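Local coordinates for protein PrgB (Enterococcus faecalis, PDB 6EVU) that promotes cell aggregation, biofilm formation and conjugation by binding and compacting DNA, the part described here being the adhesin domain of this cell-wall-anchored surface protein, at residues I43-G48 against T111-G116; A129-E134 against L173-F178; T161-G166 against P295-Q300. All blocks are in the same frame, centred on the assembly; numbering follows the deposited sequence.

Interaction 1 of 3, residues I43-G48 against T111-G116; sequences ISSIKG and TVTYTG
I43 and Y114 meet on the tightly packed face of an antiparallel strand pair. I43 CG1 lies 3.5 Å from CE1 of the Y114 ring, approaching it obliquely. This branch is set anti to the carbonyl carbon (chi1 -67°), and CD1 continues from it to V112 CG1 at 3.7 Å. I46 and V112 prolong the face more distantly, CG2 to CG2 at 4.4 Å. Y100, V102 and F149 of the second sheet pack against these aliphatic groups, and the phenol of Y114 is tied down by a hydrogen bond from its OH to the carbonyl of S150.

The other face carries S45, T111 and T113 and is looser and more polar. The hydroxyls of S45 and T113 do not meet directly; a water lies between them, hydrogen-bonded to S45 OG at 2.8 Å and T113 OG1, and donating a third bond to T111 O. S44, which turns toward the partner strand, sets its OG against the methyl of T113 (OG to CG2 3.3 Å) and makes a weak bond to T113 O. The K47 chain leads away from the partner strand.

The backbone is joined by a reciprocal pair of bonds between K47 and T111, while T113 receives S44 N at its O and gives its N-H to S45 O at 3.0 Å in a straight line (180°). S44 and S45 therefore both stand opposite T113, one residue more than regular pairing allows, and S45 N is buried with no partner in the model. With S44 coiled in helix-like fashion (psi -28°) and S45 extended, this is a classic beta bulge in strand 42-47, within a two-sheet beta-sandwich consistent with the lectin-like domains of the antigen I/II family.

Interaction 2 of 3, residues A129-E134 against L173-F178; sequences AEFVYE and LTIKFF
F131 and I175 form the centre of the apolar contacts, their side chains lying side by side and pointing the same way. I175 CG1 sits over one face of the F131 ring, 4.0 Å from its centroid, as a CH-pi contact. L173 repeats the arrangement on Y133: chi1 sets CG anti to the backbone N, and chi2 of 58° then brings CD1 over one ring face, 4.0 Å from the centroid. The same methyl also touches F131 CD2 at 3.9 Å.

The opposite face is mixed and partly exposed, V132 and T174 pairing beside E130 and K176. E130 OE1 and K176 NZ stand 4.5 Å apart, too far for a salt bridge, and a water joins them, donating to OE1 and accepting from NZ. E130 OE1 also lies at the edge of the F178 ring, 3.6 Å from CZ. A second water links V132 O to T174 OG1, which also bonds S281.

Backbone bonds come in two reciprocal pairs, E130 with K176 and V132 with T174, the shortest being V132 N to T174 O at 2.8 Å. This is regular antiparallel pairing of strands 124-137 and 169-179 within the larger sheet of the GbpC-type beta-sandwich, its apolar face turned to the core.

Interaction 3 of 3, residues T161-G166 against P295-Q300; sequences TNRVNG and PVSSAQ. With PO4 (phosphate ion), chain B.
S298 turns its side chain toward T161 and grips the main chain there at two points. Its OG, held between the backbone N and the carbonyl carbon (chi1 49°), donates to T161 O at 2.8 Å, while its own carbonyl O receives T161 N at 3.0 Å. Both main-chain polar groups of T161 are thus satisfied by one residue. The same serine hydroxyl also lies alongside the aliphatic root of R163, 3.7 Å from CB.

R163 spans the rest of the contact. Its CG is anti to the backbone N, and the chain then bends at chi3, which places NE by S297. The guanidinium lies with S297 O in its plane, and NH2 reaches that oxygen at 2.9 Å in a nearly straight bond (169°), although the donor stands above the carbonyl plane. NE makes a second, weak bond to S297 OG at 2.8 Å, bent to 127° and directed obliquely to the guanidinium. S297 OG is also hydrogen-bonded to V294 O, a second partner for this hydroxyl.

On the other branch, NH1 donates to N165 O at 2.9 Å and to K167 O, so the guanidinium ties its own loop together as well as joining it to the segment 295-300. P139 packs against the R163 chain.

Beside this network, V296 N donates to O1 of a phosphate ion at 2.9 Å. R73 NE holds the same ion, which probably comes from the crystallisation liquor. The loop after strand 157-160 is thus bonded to the loop that leads into strand 299-302: next to the backbone bonding of I159 with Q300, the T161 N to S298 O bond continues the antiparallel pairing of the two strands, and R163 ties the loops together beyond it.

Overall arrangement
Interactions 1 and 2 are neighbours in one antiparallel sheet, their centres about 9 Å apart. Strand 110-115 of interaction 1 runs beside strand 124-137 of interaction 2, and backbone bonding of V112 with F131 and Y114 with A129 makes a continuous run of four strands from 42-47 to 169-179. Interaction 3 stands about 27 Å and 25 Å from these centres, at the end of the second sheet. Along the chain interaction 1 closes first, whereas the segments of interactions 2 and 3 alternate: strand 169-179 follows the loop 161-166. Interactions 1 and 2 thus build successive strands of one sheet, while interaction 3 ties the loop crossing between the two sheets to the start of strand 299-302.

Interaction 1 of 3, residues I43-G48 against T111-G116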
loop_
_atom_site.group_PDB
_atom_site.type_symbol
_atom_site.label_atom_id
_atom_site.label_comp_id
_atom_site.label_asym_id
_atom_site.label_seq_id
_atom_site.Cartn_x
_atom_site.Cartn_y
_atom_site.Cartn_z
ATOM N N ILE A 43 10.444 -10.113 -10.913
ATOM C CA ILE A 43 11.203 -10.246 -9.669
ATOM C C ILE A 43 12.386 -11.163 -9.933
ATOM O O ILE A 43 12.203 -12.303 -10.380
ATOM C CB ILE A 43 10.324 -10.810 -8.541
ATOM C CG1 ILE A 43 9.233 -9.795 -8.174
ATOM C CG2 ILE A 43 11.203 -11.156 -7.330
ATOM C CD1 ILE A 43 8.158 -10.345 -7.160
ATOM N N SER A 44 13.611 -10.658 -9.706
ATOM C CA SER A 44 14.813 -11.481 -9.867
ATOM C C SER A 44 15.206 -12.230 -8.607
ATOM O O SER A 44 15.813 -13.309 -8.710
ATOM C CB SER A 44 16.009 -10.633 -10.290
ATOM O OG SER A 44 16.160 -9.559 -9.379
ATOM N N SER A 45 14.863 -11.702 -7.426
ATOM C CA SER A 45 15.137 -12.423 -6.191
ATOM C C SER A 45 14.288 -11.845 -5.073
ATOM O O SER A 45 13.869 -10.680 -5.102
ATOM C CB SER A 45 16.611 -12.351 -5.798
ATOM O OG SER A 45 16.944 -11.020 -5.453
ATOM N N ILE A 46 14.083 -12.680 -4.058
ATOM C CA ILE A 46 13.447 -12.279 -2.815
ATOM C C ILE A 46 14.308 -12.793 -1.686
ATOM O O ILE A 46 14.521 -14.011 -1.589
ATOM C CB ILE A 46 12.030 -12.855 -2.672
ATOM C CG1 ILE A 46 11.181 -12.440 -3.891
ATOM C CG2 ILE A 46 11.390 -12.426 -1.346
ATOM C CD1 ILE A 46 9.750 -13.032 -3.907
ATOM N N LYS A 47 14.765 -11.889 -0.819
ATOM C CA LYS A 47 15.737 -12.264 0.208
ATOM C C LYS A 47 15.253 -11.802 1.561
ATOM O O LYS A 47 14.625 -10.733 1.697
ATOM C CB LYS A 47 17.148 -11.671 -0.060
ATOM C CG LYS A 47 17.827 -12.240 -1.267
ATOM C CD LYS A 47 18.558 -13.518 -0.913
ATOM C CE LYS A 47 19.308 -14.069 -2.110
ATOM N NZ LYS A 47 18.382 -14.597 -3.162
ATOM N N GLY A 48 15.528 -12.615 2.613
ATOM C CA GLY A 48 15.191 -12.207 3.958
ATOM C C GLY A 48 13.932 -12.808 4.530
ATOM O O GLY A 48 13.678 -12.625 5.731
ATOM N N THR A 111 13.633 -8.207 1.070
ATOM C CA THR A 111 13.973 -7.354 -0.081
ATOM C C THR A 111 13.513 -8.056 -1.350
ATOM O O THR A 111 14.001 -9.148 -1.662
ATOM C CB THR A 111 15.483 -7.081 -0.133
ATOM O OG1 THR A 111 15.922 -6.455 1.099
ATOM C CG2 THR A 111 15.885 -6.225 -1.353
ATOM N N VAL A 112 12.593 -7.406 -2.095
ATOM C CA VAL A 112 12.119 -7.882 -3.398
ATOM C C VAL A 112 12.817 -7.057 -4.475
ATOM O O VAL A 112 12.636 -5.844 -4.549
ATOM C CB VAL A 112 10.589 -7.720 -3.498
ATOM C CG1 VAL A 112 10.066 -8.179 -4.897
ATOM C CG2 VAL A 112 9.870 -8.397 -2.321
ATOM N N THR A 113 13.587 -7.699 -5.338
ATOM C CA THR A 113 14.297 -6.988 -6.395
ATOM C C THR A 113 13.588 -7.186 -7.732
ATOM O O THR A 113 13.290 -8.310 -8.123
ATOM C CB THR A 113 15.734 -7.497 -6.478
ATOM O OG1 THR A 113 16.392 -7.249 -5.220
ATOM C CG2 THR A 113 16.486 -6.782 -7.580
ATOM N N TYR A 114 13.323 -6.091 -8.423
ATOM C CA TYR A 114 12.836 -6.122 -9.801
ATOM C C TYR A 114 13.978 -5.785 -10.736
ATOM O O TYR A 114 14.732 -4.829 -10.493
ATOM C CB TYR A 114 11.706 -5.110 -10.026
ATOM C CG TYR A 114 10.436 -5.445 -9.255
ATOM C CD1 TYR A 114 9.482 -6.250 -9.851
ATOM C CD2 TYR A 114 10.186 -4.903 -7.997
ATOM C CE1 TYR A 114 8.326 -6.587 -9.182
ATOM C CE2 TYR A 114 9.011 -5.211 -7.304
ATOM C CZ TYR A 114 8.084 -6.072 -7.903
ATOM O OH TYR A 114 6.888 -6.424 -7.291
ATOM N N THR A 115 14.085 -6.535 -11.850
ATOM C CA THR A 115 14.969 -6.126 -12.937
ATOM C C THR A 115 14.157 -5.970 -14.215
ATOM O O THR A 115 12.954 -6.257 -14.258
ATOM C CB THR A 115 16.091 -7.145 -13.162
ATOM O OG1 THR A 115 15.486 -8.424 -13.390
ATOM C CG2 THR A 115 16.952 -7.242 -11.930
ATOM N N GLY A 116 14.821 -5.480 -15.244
ATOM C CA GLY A 116 14.187 -5.307 -16.533
ATOM C C GLY A 116 13.177 -4.192 -16.601
ATOM O O GLY A 116 12.198 -4.311 -17.339
HETATM O O HOH W 1 16.247 -9.270 -3.380
#

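Interaction 2 of 3, residues A129-E134 against L173-F178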
loop_
_atom_site.group_PDB
_atom_site.type_symbol
_atom_site.label_atom_id
_atom_site.label_comp_id
_atom_site.label_asym_id
_atom_site.label_seq_id
_atom_site.Cartn_x
_atom_site.Cartn_y
_atom_site.Cartn_z
ATOM N N ALA A 129 14.851 -2.054 -9.311
ATOM C CA ALA A 129 14.398 -1.487 -8.041
ATOM C C ALA A 129 14.389 -2.549 -6.946
ATOM O O ALA A 129 14.203 -3.728 -7.207
ATOM C CB ALA A 129 12.996 -0.865 -8.193
ATOM N N GLU A 130 14.638 -2.108 -5.716
ATOM C CA GLU A 130 14.511 -2.929 -4.510
ATOM C C GLU A 130 13.361 -2.402 -3.689
ATOM O O GLU A 130 13.361 -1.229 -3.316
ATOM C CB GLU A 130 15.792 -2.872 -3.682
ATOM C CG GLU A 130 16.904 -3.667 -4.332
ATOM C CD GLU A 130 18.253 -3.514 -3.638
ATOM O OE1 GLU A 130 18.389 -2.617 -2.777
ATOM O OE2 GLU A 130 19.197 -4.278 -3.973
ATOM N N PHE A 131 12.347 -3.251 -3.459
ATOM C CA PHE A 131 11.243 -2.928 -2.552
ATOM C C PHE A 131 11.474 -3.710 -1.262
ATOM O O PHE A 131 11.427 -4.935 -1.284
ATOM C CB PHE A 131 9.935 -3.375 -3.203
ATOM C CG PHE A 131 9.439 -2.464 -4.309
ATOM C CD1 PHE A 131 10.233 -2.112 -5.405
ATOM C CD2 PHE A 131 8.145 -1.944 -4.208
ATOM C CE1 PHE A 131 9.724 -1.230 -6.397
ATOM C CE2 PHE A 131 7.659 -1.045 -5.195
ATOM C CZ PHE A 131 8.441 -0.749 -6.275
ATOM N N VAL A 132 11.715 -3.023 -0.147
ATOM C CA VAL A 132 11.973 -3.667 1.140
ATOM C C VAL A 132 10.756 -3.522 2.019
ATOM O O VAL A 132 10.324 -2.404 2.347
ATOM C CB VAL A 132 13.201 -3.068 1.829
ATOM C CG1 VAL A 132 13.409 -3.742 3.207
ATOM C CG2 VAL A 132 14.409 -3.202 0.866
ATOM N N TYR A 133 10.183 -4.671 2.384
ATOM C CA TYR A 133 8.984 -4.775 3.220
ATOM C C TYR A 133 9.369 -5.238 4.610
ATOM O O TYR A 133 10.094 -6.206 4.746
ATOM C CB TYR A 133 8.042 -5.814 2.627
ATOM C CG TYR A 133 7.550 -5.428 1.262
ATOM C CD1 TYR A 133 8.248 -5.792 0.087
ATOM C CD2 TYR A 133 6.315 -4.757 1.140
ATOM C CE1 TYR A 133 7.708 -5.455 -1.192
ATOM C CE2 TYR A 133 5.832 -4.417 -0.117
ATOM C CZ TYR A 133 6.524 -4.778 -1.237
ATOM O OH TYR A 133 6.108 -4.499 -2.509
ATOM N N GLU A 134 8.859 -4.544 5.633
ATOM C CA GLU A 134 9.123 -4.952 6.991
ATOM C C GLU A 134 7.826 -4.895 7.762
ATOM O O GLU A 134 7.221 -3.825 7.883
ATOM C CB GLU A 134 10.202 -4.074 7.644
ATOM C CG GLU A 134 10.588 -4.662 8.964
ATOM C CD GLU A 134 11.820 -4.033 9.579
ATOM O OE1 GLU A 134 12.569 -3.243 8.910
ATOM O OE2 GLU A 134 12.047 -4.355 10.789
ATOM N N LEU A 173 7.410 0.080 3.879
ATOM C CA LEU A 173 7.941 -0.117 2.535
ATOM C C LEU A 173 8.993 0.957 2.267
ATOM O O LEU A 173 8.700 2.164 2.384
ATOM C CB LEU A 173 6.826 -0.059 1.459
ATOM C CG LEU A 173 7.273 -0.049 -0.008
ATOM C CD1 LEU A 173 8.118 -1.305 -0.354
ATOM C CD2 LEU A 173 6.035 -0.065 -0.850
ATOM N N THR A 174 10.213 0.519 1.945
ATOM C CA THR A 174 11.295 1.431 1.544
ATOM C C THR A 174 11.780 0.995 0.181
ATOM O O THR A 174 12.032 -0.194 -0.037
ATOM C CB THR A 174 12.454 1.355 2.543
ATOM O OG1 THR A 174 11.978 1.612 3.878
ATOM C CG2 THR A 174 13.559 2.342 2.128
ATOM N N ILE A 175 11.877 1.945 -0.771
ATOM C CA ILE A 175 12.115 1.628 -2.183
ATOM C C ILE A 175 13.425 2.263 -2.627
ATOM O O ILE A 175 13.677 3.437 -2.344
ATOM C CB ILE A 175 10.957 2.128 -3.064
ATOM C CG1 ILE A 175 9.668 1.371 -2.712
ATOM C CG2 ILE A 175 11.284 1.973 -4.612
ATOM C CD1 ILE A 175 8.359 2.057 -3.169
ATOM N N LYS A 176 14.253 1.502 -3.348
ATOM C CA LYS A 176 15.440 2.063 -3.967
ATOM C C LYS A 176 15.339 1.863 -5.460
ATOM O O LYS A 176 15.024 0.759 -5.912
ATOM C CB LYS A 176 16.720 1.413 -3.460
ATOM C CG LYS A 176 17.061 1.706 -2.043
ATOM C CD LYS A 176 18.420 1.080 -1.761
ATOM C CE LYS A 176 18.741 1.120 -0.291
ATOM N NZ LYS A 176 20.072 0.471 -0.005
ATOM N N PHE A 177 15.595 2.927 -6.220
ATOM C CA PHE A 177 15.608 2.835 -7.686
ATOM C C PHE A 177 17.050 2.847 -8.141
ATOM O O PHE A 177 17.851 3.595 -7.586
ATOM C CB PHE A 177 14.893 4.021 -8.316
ATOM C CG PHE A 177 13.500 4.201 -7.860
ATOM C CD1 PHE A 177 12.509 3.293 -8.199
ATOM C CD2 PHE A 177 13.170 5.303 -7.091
ATOM C CE1 PHE A 177 11.206 3.498 -7.804
ATOM C CE2 PHE A 177 11.890 5.478 -6.628
ATOM C CZ PHE A 177 10.904 4.595 -6.985
ATOM N N PHE A 178 17.367 2.069 -9.196
ATOM C CA PHE A 178 18.738 2.002 -9.697
ATOM C C PHE A 178 18.805 2.293 -11.180
ATOM O O PHE A 178 17.960 1.827 -11.966
ATOM C CB PHE A 178 19.352 0.629 -9.409
ATOM C CG PHE A 178 19.445 0.302 -7.944
ATOM C CD1 PHE A 178 18.410 -0.356 -7.300
ATOM C CD2 PHE A 178 20.568 0.651 -7.223
ATOM C CE1 PHE A 178 18.509 -0.659 -5.905
ATOM C CE2 PHE A 178 20.677 0.390 -5.882
ATOM C CZ PHE A 178 19.631 -0.306 -5.214
HETATM O O HOH W 2 20.540 -2.032 -1.314
HETATM O O HOH W 3 11.257 -0.940 4.634
#

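Interaction 3 of 3, residues T161-G166 against P295-Q300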
loop_
_atom_site.group_PDB
_atom_site.type_symbol
_atom_site.label_atom_id
_atom_site.label_comp_id
_atom_site.label_asym_id
_atom_site.label_seq_id
_atom_site.Cartn_x
_atom_site.Cartn_y
_atom_site.Cartn_z
ATOM N N THR A 161 -3.283 -11.308 6.971
ATOM C CA THR A 161 -3.201 -12.431 7.906
ATOM C C THR A 161 -4.566 -12.598 8.577
ATOM O O THR A 161 -5.508 -11.870 8.295
ATOM C CB THR A 161 -2.067 -12.215 8.921
ATOM O OG1 THR A 161 -1.893 -13.455 9.665
ATOM C CG2 THR A 161 -2.437 -11.127 9.922
ATOM N N ASN A 162 -4.662 -13.575 9.447
ATOM C CA ASN A 162 -5.847 -13.819 10.255
ATOM C C ASN A 162 -5.996 -12.740 11.318
ATOM O O ASN A 162 -5.016 -12.376 11.970
ATOM C CB ASN A 162 -5.625 -15.192 10.928
ATOM C CG ASN A 162 -6.765 -15.646 11.725
ATOM O OD1 ASN A 162 -7.926 -15.524 11.332
ATOM N ND2 ASN A 162 -6.449 -16.262 12.843
ATOM N N ARG A 163 -7.224 -12.335 11.627
ATOM C CA ARG A 163 -7.393 -11.359 12.706
ATOM C C ARG A 163 -7.890 -12.060 13.971
ATOM O O ARG A 163 -9.019 -12.547 14.002
ATOM C CB ARG A 163 -8.367 -10.249 12.301
ATOM C CG ARG A 163 -8.590 -9.248 13.410
ATOM C CD ARG A 163 -9.420 -8.017 12.985
ATOM N NE ARG A 163 -8.702 -7.134 12.062
ATOM C CZ ARG A 163 -7.736 -6.316 12.462
ATOM N NH1 ARG A 163 -7.401 -6.274 13.738
ATOM N NH2 ARG A 163 -7.131 -5.525 11.610
ATOM N N VAL A 164 -7.071 -12.079 15.032
ATOM C CA VAL A 164 -7.524 -12.572 16.331
ATOM C C VAL A 164 -7.684 -11.461 17.364
ATOM O O VAL A 164 -8.244 -11.717 18.439
ATOM C CB VAL A 164 -6.578 -13.659 16.902
ATOM C CG1 VAL A 164 -6.320 -14.771 15.919
ATOM C CG2 VAL A 164 -5.280 -13.081 17.352
ATOM N N ASN A 165 -7.152 -10.268 17.121
ATOM C CA ASN A 165 -7.271 -9.187 18.102
ATOM C C ASN A 165 -7.494 -7.899 17.339
ATOM O O ASN A 165 -7.738 -7.917 16.129
ATOM C CB ASN A 165 -6.039 -9.121 19.014
ATOM C CG ASN A 165 -4.762 -8.982 18.217
ATOM O OD1 ASN A 165 -4.671 -8.117 17.352
ATOM N ND2 ASN A 165 -3.777 -9.825 18.500
ATOM N N GLY A 166 -7.406 -6.765 18.043
ATOM C CA GLY A 166 -7.699 -5.491 17.431
ATOM C C GLY A 166 -6.516 -4.734 16.849
ATOM O O GLY A 166 -6.679 -3.565 16.487
ATOM N N PRO A 295 -15.168 -8.209 10.159
ATOM C CA PRO A 295 -14.874 -9.060 8.996
ATOM C C PRO A 295 -14.009 -8.364 7.936
ATOM O O PRO A 295 -13.998 -7.131 7.817
ATOM C CB PRO A 295 -16.264 -9.373 8.431
ATOM C CG PRO A 295 -17.238 -8.887 9.472
ATOM C CD PRO A 295 -16.562 -7.750 10.164
ATOM N N VAL A 296 -13.295 -9.192 7.158
ATOM C CA VAL A 296 -12.471 -8.824 5.996
ATOM C C VAL A 296 -11.661 -7.561 6.268
ATOM O O VAL A 296 -11.542 -6.687 5.407
ATOM C CB VAL A 296 -13.316 -8.719 4.693
ATOM C CG1 VAL A 296 -13.902 -10.074 4.372
ATOM C CG2 VAL A 296 -14.424 -7.671 4.766
ATOM N N SER A 297 -11.027 -7.502 7.443
ATOM C CA SER A 297 -10.332 -6.300 7.898
ATOM C C SER A 297 -8.838 -6.524 8.114
ATOM O O SER A 297 -8.200 -5.767 8.873
ATOM C CB SER A 297 -10.981 -5.766 9.180
ATOM O OG SER A 297 -10.782 -6.662 10.274
ATOM N N SER A 298 -8.260 -7.570 7.472
ATOM C CA SER A 298 -6.858 -7.871 7.685
ATOM C C SER A 298 -6.119 -8.367 6.434
ATOM O O SER A 298 -5.032 -8.950 6.566
ATOM C CB SER A 298 -6.681 -8.913 8.846
ATOM O OG SER A 298 -7.563 -10.044 8.674
ATOM N N ALA A 299 -6.634 -8.126 5.231
ATOM C CA ALA A 299 -5.817 -8.339 4.045
ATOM C C ALA A 299 -6.102 -7.223 3.044
ATOM O O ALA A 299 -7.248 -6.818 2.871
ATOM C CB ALA A 299 -6.142 -9.678 3.375
ATOM N N GLN A 300 -5.034 -6.765 2.368
ATOM C CA GLN A 300 -5.211 -5.618 1.483
ATOM C C GLN A 300 -4.313 -5.766 0.260
ATOM O O GLN A 300 -3.333 -6.513 0.243
ATOM C CB GLN A 300 -4.870 -4.307 2.228
ATOM C CG GLN A 300 -3.362 -4.157 2.446
ATOM C CD GLN A 300 -3.042 -3.059 3.457
ATOM O OE1 GLN A 300 -2.437 -3.280 4.488
ATOM N NE2 GLN A 300 -3.430 -1.841 3.126
HETATM P P PO4 B . -12.492 -12.975 8.289
HETATM O O1 PO4 B . -13.441 -12.023 7.584
HETATM O O2 PO4 B . -11.756 -12.181 9.367
HETATM O O3 PO4 B . -13.311 -14.060 8.969
HETATM O O4 PO4 B . -11.517 -13.692 7.399
#